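Long-range contacts in uncharacterized protein Cgl0159 (Corynebacterium glutamicum, PDB 3FOK), which is of unknown function but folds as a TIM barrel of the Cgl0159-like family and occurs in an assembly of five chains: residues L14-R18 and D96-L101; L44-D50 and G84-G90; R150-D155 and F184-W188. All blocks are in the same frame, centred on the assembly; numbering follows the deposited sequence.

From the N terminus, interaction 1 joins helix 8-20 to helix 92-100 and so closes a long loop. Interaction 2 lies wholly within that loop, pairing strand 44-48 with strand 87-90, helix 69-81 coming between them in the chain. The two touch where L98 CD1 packs on V88 CG2, strand 87-90 running on into helix 92-100. Interaction 3 begins after both have closed and binds strand 144-151 to strand 179-189, helix 158-174 between in sequence. It shares the barrel sheet with interaction 2, centres about 27 Å apart, and lies across the chain's centre from interaction 1. Interactions 2 and 3 are two of the strand pairings that build the barrel; interaction 1 attaches the N-terminal helix outside it.

Interaction 1: residues L14-R18 and D96-L101; sequences LRRMR and DDLAAL
L14 points its two methyl groups at different parts of 96-101. L14 CD1 lies over the helix between A100 CB, 3.6 Å away, and the carboxylate of D97, while L14 CD2 meets L101 CD1 at 3.5 Å. The leucine's CG lies opposite its own backbone N (chi1 167°), which carries the methyls across the gap. The same L101 CD1 also lies 3.5 Å from L14 CB. One turn further along, M17, a selenomethionine, follows the same first-torsion course and brings its SE to 3.9 Å from A100 CB. The small methyl of A100 is thus touched by both L14 CD1 and M17 SE.

Beside this apolar patch runs the extended chain of R18, crossing the D97 side chain at about a right angle. R18 NE gives a nearly straight hydrogen bond of 2.9 Å to D97 OD1, received on the syn side of the carboxylate. OD1 lies in the guanidinium plane, but the two flat groups are turned 79° apart, and NE makes the hydrogen bond of this salt bridge. R18 NH2 continues past toward D96, reaching 3.9 Å from D96 CB.

Other polar ends reach a second subunit: R18 NH1 binds the carbonyl O of S216 of that subunit, and D96 OD2 its backbone N. D97 OD2 makes a weak hydrogen bond to T237 OG1 of the same subunit. The mostly buried charges therefore serve both the helix pair and the subunit interface, and the nearby arginine would probably help keep D97 ionised.

With segment axes at 110°, this is a crossed helix-helix packing with a buried salt bridge at its side, which fastens the N-terminal helix 8-20 to barrel helix 92-100 beside a subunit interface.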
ATOM      1  N   LEU A  14     -32.411  16.003  18.211  1.00 20.00           N
ATOM      2  CA  LEU A  14     -31.100  15.552  17.736  1.00 18.61           C
ATOM      3  C   LEU A  14     -31.212  14.188  17.073  1.00 19.15           C
ATOM      4  O   LEU A  14     -30.794  14.012  15.934  1.00 20.97           O
ATOM      5  CB  LEU A  14     -30.105  15.480  18.903  1.00 17.10           C
ATOM      6  CG  LEU A  14     -28.762  14.750  18.731  1.00 15.41           C
ATOM      7  CD1 LEU A  14     -27.933  15.372  17.618  1.00 14.16           C
ATOM      8  CD2 LEU A  14     -27.996  14.811  20.044  1.00 14.10           C
ATOM      9  N   ARG A  15     -31.771  13.221  17.795  1.00 19.63           N
ATOM     10  CA  ARG A  15     -31.950  11.877  17.253  1.00 19.52           C
ATOM     11  C   ARG A  15     -32.779  11.976  15.989  1.00 19.62           C
ATOM     12  O   ARG A  15     -32.441  11.411  14.948  1.00 18.76           O
ATOM     13  CB  ARG A  15     -32.703  10.975  18.235  1.00 18.36           C
ATOM     14  CG  ARG A  15     -31.913  10.468  19.420  1.00 17.44           C
ATOM     15  CD  ARG A  15     -32.689   9.342  20.098  1.00 17.20           C
ATOM     16  NE  ARG A  15     -33.959   9.795  20.656  1.00 16.46           N
ATOM     17  CZ  ARG A  15     -34.114  10.226  21.903  1.00 17.06           C
ATOM     18  NH1 ARG A  15     -33.078  10.262  22.728  1.00 17.00           N
ATOM     19  NH2 ARG A  15     -35.306  10.621  22.327  1.00 16.65           N
ATOM     20  N   ARG A  16     -33.883  12.700  16.107  1.00 21.25           N
ATOM     21  CA  ARG A  16     -34.809  12.887  15.009  1.00 22.84           C
ATOM     22  C   ARG A  16     -34.155  13.613  13.843  1.00 23.03           C
ATOM     23  O   ARG A  16     -34.558  13.447  12.697  1.00 22.46           O
ATOM     24  CB  ARG A  16     -36.027  13.658  15.505  1.00 25.36           C
ATOM     25  CG  ARG A  16     -37.179  13.692  14.541  1.00 31.19           C
ATOM     26  CD  ARG A  16     -38.436  14.214  15.218  1.00 35.15           C
ATOM     27  NE  ARG A  16     -38.925  13.309  16.256  1.00 36.11           N
ATOM     28  CZ  ARG A  16     -40.173  13.319  16.714  1.00 37.46           C
ATOM     29  NH1 ARG A  16     -41.052  14.189  16.224  1.00 36.76           N
ATOM     30  NH2 ARG A  16     -40.550  12.459  17.652  1.00 36.59           N
HETATM   31  N   MSE A  17     -33.132  14.410  14.127  1.00 24.88           N
HETATM   32  CA  MSE A  17     -32.454  15.139  13.064  1.00 27.38           C
HETATM   33  C   MSE A  17     -31.563  14.195  12.264  1.00 25.59           C
HETATM   34  O   MSE A  17     -31.673  14.116  11.041  1.00 25.15           O
HETATM   35  CB  MSE A  17     -31.607  16.278  13.631  1.00 31.36           C
HETATM   36  CG  MSE A  17     -31.080  17.208  12.553  1.00 40.90           C
HETATM   37 SE   MSE A  17     -29.709  18.437  13.149  1.00 54.49          SE
HETATM   38  CE  MSE A  17     -30.803  19.630  14.218  1.00 48.85           C
ATOM     39  N   ARG A  18     -30.683  13.484  12.965  1.00 22.26           N
ATOM     40  CA  ARG A  18     -29.771  12.539  12.333  1.00 20.44           C
ATOM     41  C   ARG A  18     -30.519  11.561  11.435  1.00 20.79           C
ATOM     42  O   ARG A  18     -30.023  11.158  10.379  1.00 20.39           O
ATOM     43  CB  ARG A  18     -29.010  11.745  13.395  1.00 18.84           C
ATOM     44  CG  ARG A  18     -27.891  12.500  14.092  1.00 15.77           C
ATOM     45  CD  ARG A  18     -27.299  11.646  15.208  1.00 13.34           C
ATOM     46  NE  ARG A  18     -25.903  11.973  15.472  1.00 11.86           N
ATOM     47  CZ  ARG A  18     -24.906  11.724  14.629  1.00 11.58           C
ATOM     48  NH1 ARG A  18     -25.150  11.141  13.461  1.00 11.33           N
ATOM     49  NH2 ARG A  18     -23.663  12.057  14.955  1.00 11.29           N
ATOM     50  N   ASP A  96     -20.446  16.420  16.091  1.00 17.57           N
ATOM     51  CA  ASP A  96     -21.679  16.625  15.340  1.00 19.00           C
ATOM     52  C   ASP A  96     -22.870  16.791  16.287  1.00 19.11           C
ATOM     53  O   ASP A  96     -23.667  17.712  16.110  1.00 17.77           O
ATOM     54  CB  ASP A  96     -21.937  15.472  14.360  1.00 20.02           C
ATOM     55  CG  ASP A  96     -20.897  15.405  13.240  1.00 22.98           C
ATOM     56  OD1 ASP A  96     -20.359  16.465  12.848  1.00 23.93           O
ATOM     57  OD2 ASP A  96     -20.626  14.293  12.738  1.00 24.85           O
ATOM     58  N   ASP A  97     -22.997  15.924  17.291  1.00 18.92           N
ATOM     59  CA  ASP A  97     -24.112  16.062  18.222  1.00 20.13           C
ATOM     60  C   ASP A  97     -24.079  17.452  18.848  1.00 20.28           C
ATOM     61  O   ASP A  97     -25.036  18.215  18.724  1.00 20.66           O
ATOM     62  CB  ASP A  97     -24.061  14.997  19.321  1.00 23.20           C
ATOM     63  CG  ASP A  97     -24.390  13.607  18.803  1.00 25.75           C
ATOM     64  OD1 ASP A  97     -25.154  13.503  17.819  1.00 26.54           O
ATOM     65  OD2 ASP A  97     -23.897  12.616  19.391  1.00 28.60           O
ATOM     66  N   LEU A  98     -22.971  17.787  19.505  1.00 19.45           N
ATOM     67  CA  LEU A  98     -22.832  19.095  20.132  1.00 18.99           C
ATOM     68  C   LEU A  98     -23.122  20.220  19.140  1.00 19.82           C
ATOM     69  O   LEU A  98     -23.700  21.241  19.505  1.00 21.15           O
ATOM     70  CB  LEU A  98     -21.424  19.267  20.704  1.00 17.51           C
ATOM     71  CG  LEU A  98     -21.042  18.448  21.941  1.00 17.62           C
ATOM     72  CD1 LEU A  98     -19.560  18.632  22.248  1.00 16.25           C
ATOM     73  CD2 LEU A  98     -21.894  18.885  23.126  1.00 17.84           C
ATOM     74  N   ALA A  99     -22.730  20.032  17.885  1.00 19.62           N
ATOM     75  CA  ALA A  99     -22.971  21.050  16.872  1.00 20.09           C
ATOM     76  C   ALA A  99     -24.458  21.112  16.550  1.00 20.82           C
ATOM     77  O   ALA A  99     -25.042  22.191  16.445  1.00 21.78           O
ATOM     78  CB  ALA A  99     -22.169  20.740  15.610  1.00 18.55           C
ATOM     79  N   ALA A 100     -25.067  19.941  16.400  1.00 22.75           N
ATOM     80  CA  ALA A 100     -26.488  19.849  16.091  1.00 23.05           C
ATOM     81  C   ALA A 100     -27.308  20.488  17.210  1.00 23.89           C
ATOM     82  O   ALA A 100     -28.302  21.162  16.950  1.00 25.06           O
ATOM     83  CB  ALA A 100     -26.886  18.394  15.908  1.00 22.49           C
ATOM     84  N   LEU A 101     -26.882  20.272  18.453  1.00 24.37           N
ATOM     85  CA  LEU A 101     -27.559  20.838  19.618  1.00 24.31           C
ATOM     86  C   LEU A 101     -27.340  22.345  19.704  1.00 24.13           C
ATOM     87  O   LEU A 101     -27.947  23.017  20.534  1.00 24.54           O
ATOM     88  CB  LEU A 101     -27.046  20.204  20.916  1.00 24.69           C
ATOM     89  CG  LEU A 101     -27.478  18.817  21.403  1.00 25.40           C
ATOM     90  CD1 LEU A 101     -28.556  18.234  20.513  1.00 26.38           C
ATOM     91  CD2 LEU A 101     -26.259  17.916  21.453  1.00 25.64           C
TER

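Interaction 2: residues L44-D50 and G84-G90; sequences LFIVAAD and GVDGVLG
F45 overlaps V85 obliquely, CE2 of F45 lying 3.4 Å from V85 CG1. The neighbouring ring atom F45 CD2 lies 3.4 Å from G84 O, which sits at the ring edge and near its plane. CG is placed opposite the backbone N (chi1 172°), directing the ring back toward 84-85, where helix 284-295 also packs on it.

The backbones pair in parallel. F45 O takes the N-H of D86 at 2.9 Å and a weak, longer bond from G87 N. V47 is gripped twice: its N donates to G87 O at 3.0 Å, and its O accepts from L89 N. A49 N then binds L89 O, extending the ladder.

I46, A48 and L89 share one face, where I46 CG2 lies 4.0 Å from L89 CB and A48 CB equally close to L89 CD2. I46 and L89 also touch strand 108-112. V47 and V88 turn to the other face, against M76 of helix 69-81. At the ends, D86 OD1 forms a salt bridge with R35, and D50 OD1 a hydrogen bond with S112.

The paired strands are twisted by 39° against each other in a right-handed beta-alpha-beta crossover, the repeating unit of the TIM barrel, with I46, A48 and L89 facing its interior.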
ATOM      1  N   LEU A  44      -5.575  28.990  26.526  1.00 27.24           N
ATOM      2  CA  LEU A  44      -6.603  28.127  25.963  1.00 24.98           C
ATOM      3  C   LEU A  44      -6.992  27.021  26.942  1.00 23.99           C
ATOM      4  O   LEU A  44      -6.132  26.410  27.575  1.00 24.30           O
ATOM      5  CB  LEU A  44      -6.074  27.520  24.658  1.00 24.91           C
ATOM      6  CG  LEU A  44      -7.021  27.048  23.557  1.00 24.85           C
ATOM      7  CD1 LEU A  44      -7.859  28.216  23.053  1.00 24.54           C
ATOM      8  CD2 LEU A  44      -6.197  26.463  22.417  1.00 26.16           C
ATOM      9  N   PHE A  45      -8.293  26.781  27.073  1.00 23.54           N
ATOM     10  CA  PHE A  45      -8.809  25.734  27.956  1.00 23.33           C
ATOM     11  C   PHE A  45      -9.817  24.909  27.170  1.00 22.95           C
ATOM     12  O   PHE A  45     -10.880  25.402  26.791  1.00 23.99           O
ATOM     13  CB  PHE A  45      -9.462  26.349  29.200  1.00 23.64           C
ATOM     14  CG  PHE A  45     -10.187  25.355  30.074  1.00 23.45           C
ATOM     15  CD1 PHE A  45      -9.734  24.044  30.201  1.00 24.92           C
ATOM     16  CD2 PHE A  45     -11.314  25.743  30.793  1.00 23.60           C
ATOM     17  CE1 PHE A  45     -10.395  23.135  31.033  1.00 24.42           C
ATOM     18  CE2 PHE A  45     -11.976  24.848  31.624  1.00 23.09           C
ATOM     19  CZ  PHE A  45     -11.516  23.539  31.745  1.00 24.02           C
ATOM     20  N   ILE A  46      -9.469  23.649  26.929  1.00 22.28           N
ATOM     21  CA  ILE A  46     -10.310  22.752  26.153  1.00 20.98           C
ATOM     22  C   ILE A  46     -10.670  21.471  26.898  1.00 21.27           C
ATOM     23  O   ILE A  46      -9.814  20.848  27.531  1.00 21.05           O
ATOM     24  CB  ILE A  46      -9.598  22.405  24.830  1.00 20.73           C
ATOM     25  CG1 ILE A  46      -9.539  23.657  23.954  1.00 21.09           C
ATOM     26  CG2 ILE A  46     -10.309  21.257  24.119  1.00 20.63           C
ATOM     27  CD1 ILE A  46      -8.704  23.506  22.712  1.00 23.69           C
ATOM     28  N   VAL A  47     -11.942  21.083  26.823  1.00 19.57           N
ATOM     29  CA  VAL A  47     -12.397  19.870  27.485  1.00 18.91           C
ATOM     30  C   VAL A  47     -12.407  18.725  26.473  1.00 18.22           C
ATOM     31  O   VAL A  47     -12.980  18.842  25.391  1.00 17.77           O
ATOM     32  CB  VAL A  47     -13.807  20.049  28.078  1.00 19.76           C
ATOM     33  CG1 VAL A  47     -14.074  18.946  29.084  1.00 18.83           C
ATOM     34  CG2 VAL A  47     -13.929  21.416  28.740  1.00 21.99           C
ATOM     35  N   ALA A  48     -11.773  17.616  26.839  1.00 18.08           N
ATOM     36  CA  ALA A  48     -11.655  16.455  25.962  1.00 19.32           C
ATOM     37  C   ALA A  48     -12.638  15.317  26.220  1.00 20.57           C
ATOM     38  O   ALA A  48     -12.935  14.978  27.368  1.00 21.90           O
ATOM     39  CB  ALA A  48     -10.233  15.920  26.033  1.00 18.17           C
ATOM     40  N   ALA A  49     -13.113  14.710  25.136  1.00 20.74           N
ATOM     41  CA  ALA A  49     -14.053  13.600  25.219  1.00 20.39           C
ATOM     42  C   ALA A  49     -13.939  12.672  24.013  1.00 20.64           C
ATOM     43  O   ALA A  49     -14.946  12.214  23.478  1.00 22.78           O
ATOM     44  CB  ALA A  49     -15.478  14.131  25.339  1.00 20.92           C
ATOM     45  N   ASP A  50     -12.716  12.379  23.588  1.00 20.44           N
ATOM     46  CA  ASP A  50     -12.516  11.496  22.441  1.00 21.67           C
ATOM     47  C   ASP A  50     -12.108  10.083  22.860  1.00 21.69           C
ATOM     48  O   ASP A  50     -11.685   9.279  22.023  1.00 21.37           O
ATOM     49  CB  ASP A  50     -11.456  12.070  21.483  1.00 22.17           C
ATOM     50  CG  ASP A  50     -10.086  12.186  22.121  1.00 22.46           C
ATOM     51  OD1 ASP A  50      -9.088  12.211  21.373  1.00 23.66           O
ATOM     52  OD2 ASP A  50     -10.002  12.265  23.363  1.00 25.29           O
ATOM     53  N   GLY A  84     -14.958  30.572  30.722  1.00 28.81           N
ATOM     54  CA  GLY A  84     -13.574  30.138  30.765  1.00 28.02           C
ATOM     55  C   GLY A  84     -13.243  28.972  29.851  1.00 28.21           C
ATOM     56  O   GLY A  84     -12.079  28.778  29.506  1.00 28.26           O
ATOM     57  N   VAL A  85     -14.244  28.184  29.463  1.00 27.64           N
ATOM     58  CA  VAL A  85     -13.990  27.049  28.577  1.00 28.25           C
ATOM     59  C   VAL A  85     -14.041  27.508  27.119  1.00 26.84           C
ATOM     60  O   VAL A  85     -15.096  27.863  26.594  1.00 25.66           O
ATOM     61  CB  VAL A  85     -15.006  25.892  28.808  1.00 28.08           C
ATOM     62  CG1 VAL A  85     -14.990  25.478  30.265  1.00 27.77           C
ATOM     63  CG2 VAL A  85     -16.402  26.315  28.390  1.00 31.85           C
ATOM     64  N   ASP A  86     -12.882  27.497  26.475  1.00 25.74           N
ATOM     65  CA  ASP A  86     -12.765  27.937  25.095  1.00 25.66           C
ATOM     66  C   ASP A  86     -13.236  26.938  24.053  1.00 25.32           C
ATOM     67  O   ASP A  86     -13.614  27.328  22.950  1.00 25.81           O
ATOM     68  CB  ASP A  86     -11.315  28.324  24.811  1.00 25.21           C
ATOM     69  CG  ASP A  86     -10.820  29.410  25.740  1.00 24.79           C
ATOM     70  OD1 ASP A  86     -11.276  30.566  25.599  1.00 22.75           O
ATOM     71  OD2 ASP A  86      -9.985  29.101  26.614  1.00 25.45           O
ATOM     72  N   GLY A  87     -13.211  25.653  24.383  1.00 25.13           N
ATOM     73  CA  GLY A  87     -13.640  24.678  23.404  1.00 23.79           C
ATOM     74  C   GLY A  87     -13.655  23.228  23.841  1.00 23.83           C
ATOM     75  O   GLY A  87     -13.481  22.900  25.018  1.00 24.28           O
ATOM     76  N   VAL A  88     -13.847  22.355  22.862  1.00 22.53           N
ATOM     77  CA  VAL A  88     -13.922  20.926  23.111  1.00 21.56           C
ATOM     78  C   VAL A  88     -13.143  20.106  22.085  1.00 20.71           C
ATOM     79  O   VAL A  88     -12.997  20.507  20.931  1.00 20.93           O
ATOM     80  CB  VAL A  88     -15.403  20.469  23.110  1.00 20.85           C
ATOM     81  CG1 VAL A  88     -16.095  20.970  21.849  1.00 20.42           C
ATOM     82  CG2 VAL A  88     -15.493  18.959  23.194  1.00 21.40           C
ATOM     83  N   LEU A  89     -12.632  18.964  22.532  1.00 19.64           N
ATOM     84  CA  LEU A  89     -11.891  18.045  21.677  1.00 19.35           C
ATOM     85  C   LEU A  89     -12.699  16.765  21.586  1.00 19.63           C
ATOM     86  O   LEU A  89     -13.016  16.153  22.603  1.00 19.77           O
ATOM     87  CB  LEU A  89     -10.515  17.721  22.269  1.00 18.76           C
ATOM     88  CG  LEU A  89      -9.909  16.373  21.846  1.00 18.89           C
ATOM     89  CD1 LEU A  89      -9.827  16.281  20.329  1.00 19.58           C
ATOM     90  CD2 LEU A  89      -8.533  16.213  22.470  1.00 20.36           C
ATOM     91  N   GLY A  90     -13.031  16.354  20.371  1.00 19.56           N
ATOM     92  CA  GLY A  90     -13.796  15.138  20.223  1.00 18.81           C
ATOM     93  C   GLY A  90     -13.704  14.506  18.855  1.00 18.44           C
ATOM     94  O   GLY A  90     -13.158  15.081  17.914  1.00 19.86           O
TER

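Interaction 3: residues R150-D155 and F184-W188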
ATOM      1  N   ARG A 150       1.793   7.471  20.528  1.00 17.37           N
ATOM      2  CA  ARG A 150       2.470   6.650  21.517  1.00 16.37           C
ATOM      3  C   ARG A 150       3.609   5.933  20.817  1.00 16.46           C
ATOM      4  O   ARG A 150       3.418   5.294  19.785  1.00 17.30           O
ATOM      5  CB  ARG A 150       1.494   5.658  22.148  1.00 16.54           C
ATOM      6  CG  ARG A 150       0.573   6.305  23.170  1.00 16.72           C
ATOM      7  CD  ARG A 150      -0.491   5.343  23.634  1.00 15.63           C
ATOM      8  NE  ARG A 150      -1.377   4.986  22.536  1.00 17.54           N
ATOM      9  CZ  ARG A 150      -2.335   4.071  22.612  1.00 15.05           C
ATOM     10  NH1 ARG A 150      -2.531   3.412  23.745  1.00 15.01           N
ATOM     11  NH2 ARG A 150      -3.089   3.814  21.554  1.00 12.66           N
ATOM     12  N   ILE A 151       4.799   6.058  21.387  1.00 15.96           N
ATOM     13  CA  ILE A 151       5.996   5.469  20.816  1.00 15.89           C
ATOM     14  C   ILE A 151       6.510   4.286  21.628  1.00 16.50           C
ATOM     15  O   ILE A 151       7.104   4.459  22.695  1.00 15.43           O
ATOM     16  CB  ILE A 151       7.099   6.544  20.706  1.00 15.42           C
ATOM     17  CG1 ILE A 151       6.567   7.728  19.891  1.00 14.88           C
ATOM     18  CG2 ILE A 151       8.353   5.957  20.092  1.00 12.57           C
ATOM     19  CD1 ILE A 151       7.466   8.943  19.880  1.00 17.02           C
ATOM     20  N   ASN A 152       6.282   3.081  21.113  1.00 15.89           N
ATOM     21  CA  ASN A 152       6.723   1.865  21.784  1.00 16.32           C
ATOM     22  C   ASN A 152       7.883   1.260  21.003  1.00 15.38           C
ATOM     23  O   ASN A 152       7.687   0.635  19.960  1.00 14.73           O
ATOM     24  CB  ASN A 152       5.560   0.876  21.881  1.00 15.80           C
ATOM     25  CG  ASN A 152       5.862  -0.302  22.780  1.00 17.82           C
ATOM     26  OD1 ASN A 152       4.969  -0.814  23.463  1.00 19.01           O
ATOM     27  ND2 ASN A 152       7.113  -0.752  22.776  1.00 14.43           N
ATOM     28  N   LEU A 153       9.089   1.447  21.525  1.00 14.22           N
ATOM     29  CA  LEU A 153      10.305   0.959  20.885  1.00 14.09           C
ATOM     30  C   LEU A 153      10.379  -0.532  20.568  1.00 14.99           C
ATOM     31  O   LEU A 153      11.109  -0.933  19.669  1.00 16.24           O
ATOM     32  CB  LEU A 153      11.518   1.354  21.722  1.00 11.93           C
ATOM     33  CG  LEU A 153      11.754   2.859  21.860  1.00 12.30           C
ATOM     34  CD1 LEU A 153      13.004   3.110  22.687  1.00  9.52           C
ATOM     35  CD2 LEU A 153      11.898   3.482  20.477  1.00 12.31           C
ATOM     36  N   SER A 154       9.631  -1.358  21.284  1.00 15.65           N
ATOM     37  CA  SER A 154       9.681  -2.792  21.024  1.00 17.97           C
ATOM     38  C   SER A 154       8.501  -3.295  20.203  1.00 18.70           C
ATOM     39  O   SER A 154       8.371  -4.495  19.976  1.00 19.75           O
ATOM     40  CB  SER A 154       9.738  -3.569  22.338  1.00 18.09           C
ATOM     41  OG  SER A 154       8.482  -3.546  22.987  1.00 22.55           O
ATOM     42  N   ASP A 155       7.650  -2.382  19.746  1.00 19.39           N
ATOM     43  CA  ASP A 155       6.475  -2.769  18.969  1.00 19.08           C
ATOM     44  C   ASP A 155       6.485  -2.172  17.558  1.00 18.34           C
ATOM     45  O   ASP A 155       6.372  -0.962  17.385  1.00 19.11           O
ATOM     46  CB  ASP A 155       5.212  -2.331  19.710  1.00 19.34           C
ATOM     47  CG  ASP A 155       3.965  -2.992  19.177  1.00 18.87           C
ATOM     48  OD1 ASP A 155       3.773  -2.988  17.945  1.00 19.36           O
ATOM     49  OD2 ASP A 155       3.172  -3.508  19.993  1.00 17.92           O
ATOM     50  N   PHE A 184       4.079  10.126  23.837  1.00 19.48           N
ATOM     51  CA  PHE A 184       4.323   9.270  24.989  1.00 18.91           C
ATOM     52  C   PHE A 184       5.310   8.192  24.585  1.00 20.64           C
ATOM     53  O   PHE A 184       5.368   7.798  23.420  1.00 20.18           O
ATOM     54  CB  PHE A 184       3.049   8.532  25.414  1.00 17.99           C
ATOM     55  CG  PHE A 184       2.139   9.311  26.306  1.00 17.57           C
ATOM     56  CD1 PHE A 184       2.536   9.669  27.589  1.00 18.14           C
ATOM     57  CD2 PHE A 184       0.851   9.627  25.886  1.00 15.86           C
ATOM     58  CE1 PHE A 184       1.658  10.330  28.447  1.00 18.32           C
ATOM     59  CE2 PHE A 184      -0.032  10.286  26.732  1.00 16.85           C
ATOM     60  CZ  PHE A 184       0.371  10.638  28.019  1.00 16.51           C
HETATM   61  N   MSE A 185       6.091   7.727  25.550  1.00 21.60           N
HETATM   62  CA  MSE A 185       6.990   6.616  25.311  1.00 23.13           C
HETATM   63  C   MSE A 185       6.143   5.551  25.991  1.00 21.69           C
HETATM   64  O   MSE A 185       5.641   5.784  27.091  1.00 21.72           O
HETATM   65  CB  MSE A 185       8.318   6.793  26.052  1.00 26.24           C
HETATM   66  CG  MSE A 185       9.196   7.931  25.532  1.00 33.43           C
HETATM   67 SE   MSE A 185       9.830   7.717  23.713  1.00 40.97          SE
HETATM   68  CE  MSE A 185       8.329   8.472  22.817  1.00 41.25           C
ATOM     69  N   SER A 186       5.941   4.412  25.342  1.00 21.36           N
ATOM     70  CA  SER A 186       5.120   3.365  25.938  1.00 21.66           C
ATOM     71  C   SER A 186       5.810   2.012  25.908  1.00 21.85           C
ATOM     72  O   SER A 186       6.632   1.746  25.035  1.00 24.20           O
ATOM     73  CB  SER A 186       3.777   3.272  25.211  1.00 20.48           C
ATOM     74  OG  SER A 186       3.058   4.489  25.301  1.00 21.30           O
ATOM     75  N   ASN A 187       5.471   1.158  26.867  1.00 21.51           N
ATOM     76  CA  ASN A 187       6.057  -0.172  26.934  1.00 21.53           C
ATOM     77  C   ASN A 187       4.998  -1.212  27.234  1.00 21.63           C
ATOM     78  O   ASN A 187       3.945  -0.901  27.796  1.00 22.68           O
ATOM     79  CB  ASN A 187       7.123  -0.255  28.032  1.00 21.98           C
ATOM     80  CG  ASN A 187       8.200   0.796  27.888  1.00 23.03           C
ATOM     81  OD1 ASN A 187       8.075   1.906  28.406  1.00 23.34           O
ATOM     82  ND2 ASN A 187       9.266   0.453  27.179  1.00 22.50           N
ATOM     83  N   TRP A 188       5.279  -2.448  26.848  1.00 21.51           N
ATOM     84  CA  TRP A 188       4.371  -3.541  27.131  1.00 22.56           C
ATOM     85  C   TRP A 188       4.811  -4.075  28.485  1.00 24.51           C
ATOM     86  O   TRP A 188       5.972  -4.462  28.656  1.00 23.59           O
ATOM     87  CB  TRP A 188       4.489  -4.648  26.081  1.00 22.36           C
ATOM     88  CG  TRP A 188       3.762  -4.366  24.807  1.00 23.25           C
ATOM     89  CD1 TRP A 188       4.310  -4.002  23.614  1.00 23.38           C
ATOM     90  CD2 TRP A 188       2.348  -4.422  24.600  1.00 21.59           C
ATOM     91  NE1 TRP A 188       3.324  -3.832  22.673  1.00 24.33           N
ATOM     92  CE2 TRP A 188       2.109  -4.085  23.252  1.00 22.12           C
ATOM     93  CE3 TRP A 188       1.257  -4.730  25.423  1.00 23.85           C
ATOM     94  CZ2 TRP A 188       0.823  -4.040  22.704  1.00 23.31           C
ATOM     95  CZ3 TRP A 188      -0.027  -4.687  24.879  1.00 24.00           C
ATOM     96  CH2 TRP A 188      -0.230  -4.347  23.529  1.00 23.96           C
TER
HETATM   97  O   HOH W   1       9.298   2.626  24.156  1.00 17.30           O
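Strands 150-151 and 184-188 run parallel and in register, R150 beside F184 and I151 beside M185. I151 is held through both its backbone N and its backbone O: its N donates to F184 O at 2.7 Å, and its O accepts S186 N at 2.9 Å. The first segment then enters a type I turn from N152 to D155. There a water takes the N-H of L153 and donates to S186 O, bridging the widening gap.

W188 spans that gap from the other strand. W188 NE1 gives D155 OD2 a 2.7 Å hydrogen bond on the anti lone pair; OD2 lies near the indole plane, at the ring edge, and the carboxylate is turned 27° from the ring. D155 OD1 caps G157 N ahead of helix 158-174.

R150 CG passes 4.0 Å from F184 CB, its guanidinium going on to salt bridges with D127 and E124. I151 packs on T158 and L162 of helix 158-174 and on I208 of 199-210, M185 on A201, Q204 and S205 of 199-210. S186 OG bonds N195 of the antiparallel strand 192-195.

This is the parallel strand pairing of a beta-alpha-beta unit of the TIM barrel, its strand-to-helix turn pinned by a tryptophan-aspartate bond.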